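Local coordinates for protein cycloalternan-forming enzyme (Listeria monocytogenes serovar 1/2a, PDB 5F7U) that is a multidomain protein of glycoside hydrolase family 31, joining a TIM-barrel domain to a family 6 carbohydrate-binding module, at residues G504-K512 against M541-N551; A971-A982 against L1035-F1046. The protein carries 1 engineered substitution. All blocks are in the same frame, centred on the assembly; numbering follows the deposited sequence.

Contact 1. Residues G504-K512 against M541-N551; sequences GILLDFTNK and MVWGRDTTFSN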
loop_
_atom_site.group_PDB
_atom_site.type_symbol
_atom_site.label_atom_id
_atom_site.label_comp_id
_atom_site.label_asym_id
_atom_site.label_seq_id
_atom_site.Cartn_x
_atom_site.Cartn_y
_atom_site.Cartn_z
ATOM N N GLY A 504 0.868 -22.765 21.338
ATOM C CA GLY A 504 2.231 -22.662 20.810
ATOM C C GLY A 504 3.031 -21.607 21.562
ATOM O O GLY A 504 2.462 -20.661 22.119
ATOM N N ILE A 505 4.352 -21.743 21.529
ATOM C CA ILE A 505 5.230 -20.828 22.231
ATOM C C ILE A 505 5.852 -19.854 21.227
ATOM O O ILE A 505 6.565 -20.262 20.302
ATOM C CB ILE A 505 6.310 -21.607 23.030
ATOM C CG1 ILE A 505 5.642 -22.564 24.032
ATOM C CG2 ILE A 505 7.242 -20.651 23.760
ATOM C CD1 ILE A 505 6.595 -23.556 24.681
ATOM N N LEU A 506 5.577 -18.565 21.395
ATOM C CA LEU A 506 6.204 -17.561 20.530
ATOM C C LEU A 506 7.694 -17.418 20.800
ATOM O O LEU A 506 8.124 -17.451 21.950
ATOM C CB LEU A 506 5.562 -16.189 20.724
ATOM C CG LEU A 506 4.156 -15.927 20.222
ATOM C CD1 LEU A 506 3.913 -14.426 20.371
ATOM C CD2 LEU A 506 4.035 -16.323 18.745
ATOM N N LEU A 507 8.476 -17.286 19.729
ATOM C CA LEU A 507 9.885 -16.933 19.860
ATOM C C LEU A 507 9.966 -15.452 20.211
ATOM O O LEU A 507 9.322 -14.621 19.577
ATOM C CB LEU A 507 10.644 -17.238 18.555
ATOM C CG LEU A 507 12.180 -17.173 18.504
ATOM C CD1 LEU A 507 12.740 -15.758 18.399
ATOM C CD2 LEU A 507 12.814 -17.944 19.667
ATOM N N ASP A 508 10.741 -15.118 21.239
ATOM C CA ASP A 508 10.902 -13.718 21.588
ATOM C C ASP A 508 11.890 -13.029 20.649
ATOM O O ASP A 508 13.109 -13.090 20.869
ATOM C CB ASP A 508 11.338 -13.582 23.052
ATOM C CG ASP A 508 11.522 -12.125 23.485
ATOM O OD1 ASP A 508 11.358 -11.186 22.652
ATOM O OD2 ASP A 508 11.821 -11.920 24.686
ATOM N N PHE A 509 11.366 -12.368 19.612
ATOM C CA PHE A 509 12.205 -11.687 18.618
ATOM C C PHE A 509 12.932 -10.451 19.138
ATOM O O PHE A 509 13.767 -9.891 18.430
ATOM C CB PHE A 509 11.443 -11.443 17.297
ATOM C CG PHE A 509 11.247 -12.698 16.509
ATOM C CD1 PHE A 509 12.256 -13.166 15.662
ATOM C CD2 PHE A 509 10.089 -13.464 16.668
ATOM C CE1 PHE A 509 12.095 -14.360 14.956
ATOM C CE2 PHE A 509 9.920 -14.651 15.962
ATOM C CZ PHE A 509 10.938 -15.103 15.112
ATOM N N THR A 510 12.675 -10.073 20.390
ATOM C CA THR A 510 13.442 -8.990 21.043
ATOM C C THR A 510 14.765 -9.500 21.625
ATOM O O THR A 510 15.629 -8.706 22.026
ATOM C CB THR A 510 12.643 -8.228 22.148
ATOM O OG1 THR A 510 12.554 -8.992 23.359
ATOM C CG2 THR A 510 11.255 -7.821 21.676
ATOM N N ASN A 511 14.906 -10.825 21.674
ATOM C CA ASN A 511 16.012 -11.485 22.345
ATOM C C ASN A 511 16.996 -11.932 21.259
ATOM O O ASN A 511 16.727 -12.890 20.548
ATOM C CB ASN A 511 15.446 -12.659 23.173
ATOM C CG ASN A 511 16.508 -13.456 23.925
ATOM O OD1 ASN A 511 17.680 -13.479 23.551
ATOM N ND2 ASN A 511 16.079 -14.155 24.970
ATOM N N LYS A 512 18.126 -11.225 21.128
ATOM C CA LYS A 512 19.073 -11.496 20.036
ATOM C C LYS A 512 19.566 -12.951 20.021
ATOM O O LYS A 512 19.645 -13.560 18.954
ATOM C CB LYS A 512 20.248 -10.502 20.059
ATOM C CG LYS A 512 21.144 -10.545 18.818
ATOM C CD LYS A 512 22.468 -9.837 19.102
ATOM C CE LYS A 512 23.512 -10.128 18.026
ATOM N NZ LYS A 512 24.651 -9.175 18.156
ATOM N N MET A 541 -0.045 -12.421 17.434
ATOM C CA MET A 541 -0.186 -13.515 18.363
ATOM C C MET A 541 0.179 -13.154 19.806
ATOM O O MET A 541 0.177 -14.016 20.664
ATOM C CB MET A 541 0.688 -14.682 17.888
ATOM C CG MET A 541 0.176 -15.306 16.607
ATOM S SD MET A 541 1.519 -16.140 15.746
ATOM C CE MET A 541 0.552 -17.055 14.547
ATOM N N VAL A 542 0.462 -11.878 20.057
ATOM C CA VAL A 542 0.800 -11.421 21.418
ATOM C C VAL A 542 -0.455 -10.933 22.139
ATOM O O VAL A 542 -1.001 -9.870 21.817
ATOM C CB VAL A 542 1.878 -10.302 21.408
ATOM C CG1 VAL A 542 2.083 -9.735 22.813
ATOM C CG2 VAL A 542 3.192 -10.825 20.858
ATOM N N TRP A 543 -0.877 -11.706 23.132
ATOM C CA TRP A 543 -1.941 -11.297 24.043
ATOM C C TRP A 543 -1.405 -11.262 25.476
ATOM O O TRP A 543 -0.306 -11.759 25.758
ATOM C CB TRP A 543 -3.105 -12.285 23.945
ATOM C CG TRP A 543 -4.063 -12.036 22.788
ATOM C CD1 TRP A 543 -5.121 -11.161 22.775
ATOM C CD2 TRP A 543 -4.068 -12.686 21.512
ATOM N NE1 TRP A 543 -5.778 -11.224 21.573
ATOM C CE2 TRP A 543 -5.163 -12.156 20.780
ATOM C CE3 TRP A 543 -3.256 -13.665 20.915
ATOM C CZ2 TRP A 543 -5.465 -12.572 19.481
ATOM C CZ3 TRP A 543 -3.552 -14.082 19.641
ATOM C CH2 TRP A 543 -4.655 -13.535 18.927
ATOM N N GLY A 544 -2.218 -10.713 26.373
ATOM C CA GLY A 544 -1.960 -10.775 27.819
ATOM C C GLY A 544 -1.174 -9.550 28.237
ATOM O O GLY A 544 -0.139 -9.241 27.658
ATOM N N ARG A 545 -1.652 -8.861 29.263
ATOM C CA ARG A 545 -0.952 -7.668 29.744
ATOM C C ARG A 545 0.378 -7.958 30.410
ATOM O O ARG A 545 1.310 -7.159 30.335
ATOM C CB ARG A 545 -1.817 -6.949 30.731
ATOM C CG ARG A 545 -2.941 -6.271 30.043
ATOM C CD ARG A 545 -3.053 -4.902 30.642
ATOM N NE ARG A 545 -4.234 -4.277 30.105
ATOM C CZ ARG A 545 -4.796 -3.198 30.620
ATOM N NH1 ARG A 545 -4.289 -2.640 31.717
ATOM N NH2 ARG A 545 -5.896 -2.720 30.062
ATOM N N ASP A 546 0.466 -9.102 31.065
ATOM C CA ASP A 546 1.658 -9.412 31.853
ATOM C C ASP A 546 2.718 -10.162 31.047
ATOM O O ASP A 546 3.812 -10.467 31.560
ATOM C CB ASP A 546 1.237 -10.178 33.102
ATOM C CG ASP A 546 0.449 -9.304 34.073
ATOM O OD1 ASP A 546 1.082 -8.440 34.721
ATOM O OD2 ASP A 546 -0.794 -9.471 34.198
ATOM N N THR A 547 2.395 -10.453 29.780
ATOM C CA THR A 547 3.344 -11.064 28.857
ATOM C C THR A 547 4.576 -10.163 28.762
ATOM O O THR A 547 4.433 -8.975 28.513
ATOM C CB THR A 547 2.688 -11.282 27.479
ATOM O OG1 THR A 547 1.519 -12.082 27.679
ATOM C CG2 THR A 547 3.650 -11.985 26.526
ATOM N N THR A 548 5.758 -10.730 29.018
ATOM C CA THR A 548 6.985 -9.931 29.184
ATOM C C THR A 548 8.083 -10.376 28.223
ATOM O O THR A 548 8.391 -11.570 28.138
ATOM C CB THR A 548 7.517 -10.027 30.635
ATOM O OG1 THR A 548 6.466 -9.714 31.563
ATOM C CG2 THR A 548 8.719 -9.066 30.859
ATOM N N PHE A 549 8.687 -9.402 27.538
ATOM C CA PHE A 549 9.747 -9.654 26.563
ATOM C C PHE A 549 11.128 -9.308 27.121
ATOM O O PHE A 549 11.238 -8.632 28.171
ATOM C CB PHE A 549 9.427 -8.936 25.252
ATOM C CG PHE A 549 8.147 -9.426 24.622
ATOM C CD1 PHE A 549 6.897 -9.065 25.154
ATOM C CD2 PHE A 549 8.184 -10.301 23.545
ATOM C CE1 PHE A 549 5.721 -9.561 24.607
ATOM C CE2 PHE A 549 7.005 -10.795 22.983
ATOM C CZ PHE A 549 5.770 -10.421 23.514
ATOM N N SER A 550 12.175 -9.773 26.437
ATOM C CA SER A 550 13.553 -9.598 26.929
ATOM C C SER A 550 13.992 -8.138 27.002
ATOM O O SER A 550 14.919 -7.805 27.751
ATOM C CB SER A 550 14.536 -10.400 26.085
ATOM O OG SER A 550 14.761 -9.731 24.861
ATOM N N ASN A 551 13.340 -7.288 26.209
ATOM C CA ASN A 551 13.576 -5.851 26.216
ATOM C C ASN A 551 12.879 -5.147 27.390
ATOM O O ASN A 551 12.940 -3.931 27.495
ATOM C CB ASN A 551 13.206 -5.212 24.857
ATOM C CG ASN A 551 11.708 -5.274 24.539
ATOM O OD1 ASN A 551 10.909 -5.825 25.301
ATOM N ND2 ASN A 551 11.330 -4.713 23.407
#
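Leu506 spreads its two methyls over the start of loop 541-551: CD1 lies 3.7 Å from Val542 CG2, the two side chains at about a right angle, while CD2 lies 3.8 Å from Met541 CB. Met541 SD still touches Leu506 CD2, and the chain leads away only beyond it; Met541 O is hydrogen-bonded to Tyr493 OH. Further along, the contact becomes polar around Asp508, whose CG stands anti to the backbone N (chi1 180°), a setting that carries the carboxylate to Phe549 and Ser550. Asp508 OD1 lies at the edge of the Phe549 ring, 3.4 Å from Phe549 CD2, with carboxylate and ring planes 86° apart. Asp508 OD2 offers its syn lone pair to Ser550 N at 2.8 Å. Within its own segment, Asp508 OD1 accepts from Thr510 N at 2.8 Å, closing an Asx turn inside the type I turn 508-511, and also from Thr510 OG1 at 2.6 Å; one carboxylate thus binds both segments. In this family 31 TIM barrel, residues 541-551 belong to the connection between barrel strand 534-536 and helix 555-577, and residues 504-512 run from a short strand paired with 460-461 into helix 512-520. Asn511 is the N-cap of that helix, its OD1 accepting from Ala514 N, and its CB packs beside the Ser550 hydroxyl. Ser550 OG and Thr510 OG1 are 2.8 Å apart; Thr510 OG1 also receives a weak bond from Asn551 N. Thr510 CG2 rests 3.6 Å from Asn551 ND2, while Asn551 OD1 turns to Glu553 N.

Contact 2. Residues A971-A982 against L1035-F1046; sequences AEKEAVEFDIDA and LQAGNNQVVFDF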
loop_
_atom_site.group_PDB
_atom_site.type_symbol
_atom_site.label_atom_id
_atom_site.label_comp_id
_atom_site.label_asym_id
_atom_site.label_seq_id
_atom_site.Cartn_x
_atom_site.Cartn_y
_atom_site.Cartn_z
ATOM N N ALA A 971 -25.544 13.406 -43.183
ATOM C CA ALA A 971 -26.956 13.687 -42.928
ATOM C C ALA A 971 -27.080 14.617 -41.735
ATOM O O ALA A 971 -26.209 14.631 -40.861
ATOM C CB ALA A 971 -27.731 12.392 -42.696
ATOM N N GLU A 972 -28.150 15.409 -41.708
ATOM C CA GLU A 972 -28.420 16.304 -40.571
ATOM C C GLU A 972 -28.520 15.518 -39.261
ATOM O O GLU A 972 -28.911 14.347 -39.263
ATOM C CB GLU A 972 -29.699 17.104 -40.803
ATOM C CG GLU A 972 -29.600 18.116 -41.928
ATOM C CD GLU A 972 -30.822 19.006 -42.007
ATOM O OE1 GLU A 972 -31.592 18.864 -42.972
ATOM O OE2 GLU A 972 -31.016 19.845 -41.099
ATOM N N LYS A 973 -28.144 16.175 -38.163
ATOM C CA LYS A 973 -28.108 15.592 -36.805
ATOM C C LYS A 973 -26.980 14.554 -36.595
ATOM O O LYS A 973 -26.900 13.891 -35.551
ATOM C CB LYS A 973 -29.493 15.065 -36.361
ATOM C CG LYS A 973 -30.581 16.132 -36.382
ATOM C CD LYS A 973 -31.900 15.666 -35.763
ATOM C CE LYS A 973 -31.903 15.763 -34.233
ATOM N NZ LYS A 973 -31.778 17.154 -33.694
ATOM N N GLU A 974 -26.093 14.449 -37.580
ATOM C CA GLU A 974 -24.876 13.662 -37.440
ATOM C C GLU A 974 -23.752 14.577 -36.970
ATOM O O GLU A 974 -23.597 15.690 -37.485
ATOM C CB GLU A 974 -24.517 12.975 -38.751
ATOM C CG GLU A 974 -25.568 11.952 -39.192
ATOM C CD GLU A 974 -25.162 11.137 -40.409
ATOM O OE1 GLU A 974 -24.113 11.416 -41.026
ATOM O OE2 GLU A 974 -25.904 10.200 -40.764
ATOM N N ALA A 975 -22.993 14.111 -35.983
ATOM C CA ALA A 975 -21.930 14.923 -35.361
ATOM C C ALA A 975 -20.738 14.090 -34.893
ATOM O O ALA A 975 -20.892 12.914 -34.536
ATOM C CB ALA A 975 -22.496 15.731 -34.199
ATOM N N VAL A 976 -19.556 14.718 -34.915
ATOM C CA VAL A 976 -18.326 14.154 -34.338
ATOM C C VAL A 976 -17.805 15.218 -33.362
ATOM O O VAL A 976 -17.525 16.345 -33.769
ATOM C CB VAL A 976 -17.254 13.822 -35.418
ATOM C CG1 VAL A 976 -16.010 13.197 -34.793
ATOM C CG2 VAL A 976 -17.806 12.877 -36.477
ATOM N N GLU A 977 -17.703 14.857 -32.083
ATOM C CA GLU A 977 -17.268 15.793 -31.038
ATOM C C GLU A 977 -15.908 15.373 -30.484
ATOM O O GLU A 977 -15.703 14.205 -30.134
ATOM C CB GLU A 977 -18.320 15.900 -29.928
ATOM C CG GLU A 977 -17.931 16.825 -28.770
ATOM C CD GLU A 977 -19.053 17.098 -27.763
ATOM O OE1 GLU A 977 -20.213 16.689 -27.981
ATOM O OE2 GLU A 977 -18.770 17.745 -26.729
ATOM N N PHE A 978 -14.988 16.339 -30.428
ATOM C CA PHE A 978 -13.630 16.144 -29.919
ATOM C C PHE A 978 -13.429 16.929 -28.627
ATOM O O PHE A 978 -14.006 18.022 -28.437
ATOM C CB PHE A 978 -12.582 16.665 -30.912
ATOM C CG PHE A 978 -12.535 15.933 -32.237
ATOM C CD1 PHE A 978 -13.380 16.294 -33.294
ATOM C CD2 PHE A 978 -11.604 14.913 -32.453
ATOM C CE1 PHE A 978 -13.314 15.636 -34.523
ATOM C CE2 PHE A 978 -11.542 14.245 -33.680
ATOM C CZ PHE A 978 -12.397 14.609 -34.718
ATOM N N ASP A 979 -12.574 16.383 -27.773
ATOM C CA ASP A 979 -12.102 17.056 -26.577
ATOM C C ASP A 979 -10.662 17.414 -26.883
ATOM O O ASP A 979 -9.804 16.528 -26.962
ATOM C CB ASP A 979 -12.162 16.101 -25.376
ATOM C CG ASP A 979 -13.572 15.624 -25.062
ATOM O OD1 ASP A 979 -14.454 16.474 -24.825
ATOM O OD2 ASP A 979 -13.789 14.391 -25.002
ATOM N N ILE A 980 -10.384 18.702 -27.092
ATOM C CA ILE A 980 -9.081 19.098 -27.614
ATOM C C ILE A 980 -8.325 20.032 -26.685
ATOM O O ILE A 980 -8.886 20.997 -26.171
ATOM C CB ILE A 980 -9.201 19.701 -29.031
ATOM C CG1 ILE A 980 -9.553 18.574 -30.012
ATOM C CG2 ILE A 980 -7.902 20.415 -29.449
ATOM C CD1 ILE A 980 -9.899 19.016 -31.410
ATOM N N ASP A 981 -7.051 19.721 -26.462
ATOM C CA ASP A 981 -6.184 20.627 -25.715
ATOM C C ASP A 981 -5.475 21.650 -26.594
ATOM O O ASP A 981 -5.117 21.363 -27.741
ATOM C CB ASP A 981 -5.149 19.826 -24.927
ATOM C CG ASP A 981 -5.733 19.195 -23.689
ATOM O OD1 ASP A 981 -6.593 19.844 -23.032
ATOM O OD2 ASP A 981 -5.336 18.045 -23.370
ATOM N N ALA A 982 -5.292 22.851 -26.046
ATOM C CA ALA A 982 -4.343 23.810 -26.600
ATOM C C ALA A 982 -2.929 23.265 -26.398
ATOM O O ALA A 982 -2.606 22.748 -25.321
ATOM C CB ALA A 982 -4.505 25.158 -25.916
ATOM N N LEU A 1035 -8.228 28.553 -29.346
ATOM C CA LEU A 1035 -8.341 27.589 -28.250
ATOM C C LEU A 1035 -7.989 28.215 -26.920
ATOM O O LEU A 1035 -7.089 29.060 -26.831
ATOM C CB LEU A 1035 -7.452 26.371 -28.498
ATOM C CG LEU A 1035 -7.775 25.585 -29.768
ATOM C CD1 LEU A 1035 -6.819 24.393 -29.814
ATOM C CD2 LEU A 1035 -9.229 25.104 -29.816
ATOM N N GLN A 1036 -8.709 27.798 -25.891
ATOM C CA GLN A 1036 -8.412 28.277 -24.549
ATOM C C GLN A 1036 -7.700 27.214 -23.727
ATOM O O GLN A 1036 -7.449 26.108 -24.212
ATOM C CB GLN A 1036 -9.685 28.780 -23.858
ATOM C CG GLN A 1036 -10.879 27.879 -24.015
ATOM C CD GLN A 1036 -12.174 28.529 -23.613
ATOM O OE1 GLN A 1036 -12.453 29.688 -23.952
ATOM N NE2 GLN A 1036 -12.986 27.787 -22.885
ATOM N N ALA A 1037 -7.352 27.565 -22.485
ATOM C CA ALA A 1037 -6.876 26.570 -21.499
ATOM C C ALA A 1037 -7.927 25.501 -21.178
ATOM O O ALA A 1037 -9.147 25.756 -21.197
ATOM C CB ALA A 1037 -6.445 27.274 -20.223
ATOM N N GLY A 1038 -7.441 24.301 -20.889
ATOM C CA GLY A 1038 -8.290 23.184 -20.504
ATOM C C GLY A 1038 -8.817 22.456 -21.723
ATOM O O GLY A 1038 -8.237 22.510 -22.816
ATOM N N ASN A 1039 -9.944 21.796 -21.515
ATOM C CA ASN A 1039 -10.584 21.012 -22.533
ATOM C C ASN A 1039 -11.394 21.940 -23.460
ATOM O O ASN A 1039 -12.291 22.672 -23.003
ATOM C CB ASN A 1039 -11.469 19.975 -21.839
ATOM C CG ASN A 1039 -12.068 18.980 -22.789
ATOM O OD1 ASN A 1039 -11.916 19.085 -24.001
ATOM N ND2 ASN A 1039 -12.754 17.983 -22.237
ATOM N N ASN A 1040 -11.076 21.920 -24.752
ATOM C CA ASN A 1040 -11.839 22.693 -25.729
ATOM C C ASN A 1040 -12.830 21.774 -26.402
ATOM O O ASN A 1040 -12.457 20.694 -26.877
ATOM C CB ASN A 1040 -10.914 23.311 -26.782
ATOM C CG ASN A 1040 -10.029 24.406 -26.212
ATOM O OD1 ASN A 1040 -10.390 25.569 -26.266
ATOM N ND2 ASN A 1040 -8.875 24.035 -25.645
ATOM N N GLN A 1041 -14.090 22.189 -26.430
ATOM C CA GLN A 1041 -15.138 21.392 -27.064
ATOM C C GLN A 1041 -15.128 21.717 -28.544
ATOM O O GLN A 1041 -15.428 22.849 -28.916
ATOM C CB GLN A 1041 -16.513 21.705 -26.452
ATOM C CG GLN A 1041 -17.661 20.949 -27.124
ATOM C CD GLN A 1041 -19.044 21.324 -26.614
ATOM O OE1 GLN A 1041 -19.421 22.505 -26.563
ATOM N NE2 GLN A 1041 -19.832 20.305 -26.265
ATOM N N VAL A 1042 -14.791 20.729 -29.375
ATOM C CA VAL A 1042 -14.740 20.929 -30.832
ATOM C C VAL A 1042 -15.736 19.985 -31.491
ATOM O O VAL A 1042 -15.537 18.770 -31.485
ATOM C CB VAL A 1042 -13.305 20.746 -31.387
ATOM C CG1 VAL A 1042 -13.257 20.919 -32.907
ATOM C CG2 VAL A 1042 -12.341 21.719 -30.710
ATOM N N VAL A 1043 -16.809 20.555 -32.039
ATOM C CA VAL A 1043 -17.908 19.768 -32.607
ATOM C C VAL A 1043 -17.984 19.985 -34.111
ATOM O O VAL A 1043 -18.157 21.111 -34.583
ATOM C CB VAL A 1043 -19.287 20.116 -31.974
ATOM C CG1 VAL A 1043 -20.365 19.165 -32.484
ATOM C CG2 VAL A 1043 -19.240 20.095 -30.447
ATOM N N PHE A 1044 -17.852 18.898 -34.858
ATOM C CA PHE A 1044 -18.137 18.906 -36.288
ATOM C C PHE A 1044 -19.575 18.419 -36.463
ATOM O O PHE A 1044 -19.966 17.404 -35.883
ATOM C CB PHE A 1044 -17.170 17.988 -37.028
ATOM C CG PHE A 1044 -15.771 18.513 -37.098
ATOM C CD1 PHE A 1044 -14.909 18.422 -35.994
ATOM C CD2 PHE A 1044 -15.292 19.065 -38.284
ATOM C CE1 PHE A 1044 -13.605 18.916 -36.069
ATOM C CE2 PHE A 1044 -13.989 19.557 -38.366
ATOM C CZ PHE A 1044 -13.144 19.482 -37.257
ATOM N N ASP A 1045 -20.340 19.169 -37.244
ATOM C CA ASP A 1045 -21.762 18.929 -37.506
ATOM C C ASP A 1045 -22.014 18.849 -39.001
ATOM O O ASP A 1045 -21.316 19.494 -39.779
ATOM C CB ASP A 1045 -22.569 20.133 -37.009
ATOM C CG ASP A 1045 -23.370 19.829 -35.784
ATOM O OD1 ASP A 1045 -22.961 18.965 -34.968
ATOM O OD2 ASP A 1045 -24.432 20.465 -35.625
ATOM N N PHE A 1046 -23.037 18.089 -39.394
ATOM C CA PHE A 1046 -23.620 18.240 -40.729
ATOM C C PHE A 1046 -24.955 18.931 -40.529
ATOM O O PHE A 1046 -25.879 18.357 -39.964
ATOM C CB PHE A 1046 -23.798 16.887 -41.417
ATOM C CG PHE A 1046 -24.257 16.982 -42.856
ATOM C CD1 PHE A 1046 -25.591 17.273 -43.172
ATOM C CD2 PHE A 1046 -23.357 16.767 -43.895
ATOM C CE1 PHE A 1046 -26.015 17.348 -44.496
ATOM C CE2 PHE A 1046 -23.774 16.840 -45.224
ATOM C CZ PHE A 1046 -25.099 17.129 -45.520
HETATM O O HOH W 1 -27.958 19.201 -38.055
#
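Phe978 and Phe1044 meet on the buried face of two antiparallel strands, 975-981 and 1039-1045, whose directions differ by 145°. Phe978 CE1 comes 3.5 Å from Phe1044 CD1, the ring planes inclined at 73°, and the Phe978 ring turns its edge to Val1042 O. Beside them Ile980 CD1 packs 3.7 Å from Val1042 CG2. Three hydrogen-bonded pairs, Val976 with Phe1044, Phe978 with Val1042 and Ile980 with Asn1040, supply the backbone bonds of this tight part. Ile980 O is gripped twice, by Asn1040 N at 2.8 Å and by Asn1040 ND2 at 3.1 Å, from opposite faces of its plane. The Asn1040 amide is tied further to Gln1036, in the turn leading from strand 1027-1035 into strand 1039-1045: ND2 donates to Gln1036 O, and OD1 accepts from Gln1036 N at 2.8 Å. The other face, with Ala975, Glu977, Asp979, Asn1039 and Gln1041, is looser and more open to solvent. Glu977 and Gln1041 both reach out extended, with CG anti to the backbone N, so that Gln1041 NE2 meets Glu977 OE2 at 2.8 Å, 51° above the carboxylate plane. The bond from Asn1039 ND2 to Asp979 OD1 is weak, at 3.4 Å; Asp979 OD2 goes instead to His947, a residue of a glycan pocket. At the far end a water bridges Lys973 N and Phe1046 O. In the β-sandwich of this family 6 module the pair is flanked by strands 947-949 and 1002-1008, and its buried face packs on strands 987-996 and 1054-1062 of the opposing sheet.

Contact 1 and contact 2 lie on opposite sides of the centre of the chain, in different domains: the first in the TIM barrel, the second in the carbohydrate-binding module. Their centres are about 67 Å apart and their nearest atoms about 51 Å, so neither touches the other; along the chain contact 1 is complete before contact 2 begins. Bound glucose lies in the neighbourhood of each, too far for direct contact by the side chains concerned. The side chain of Met541 is about 7 Å from a glucose, and that of Phe1046 about 8 Å from another, while the side chain of Phe978 is about 8 Å from a magnesium ion.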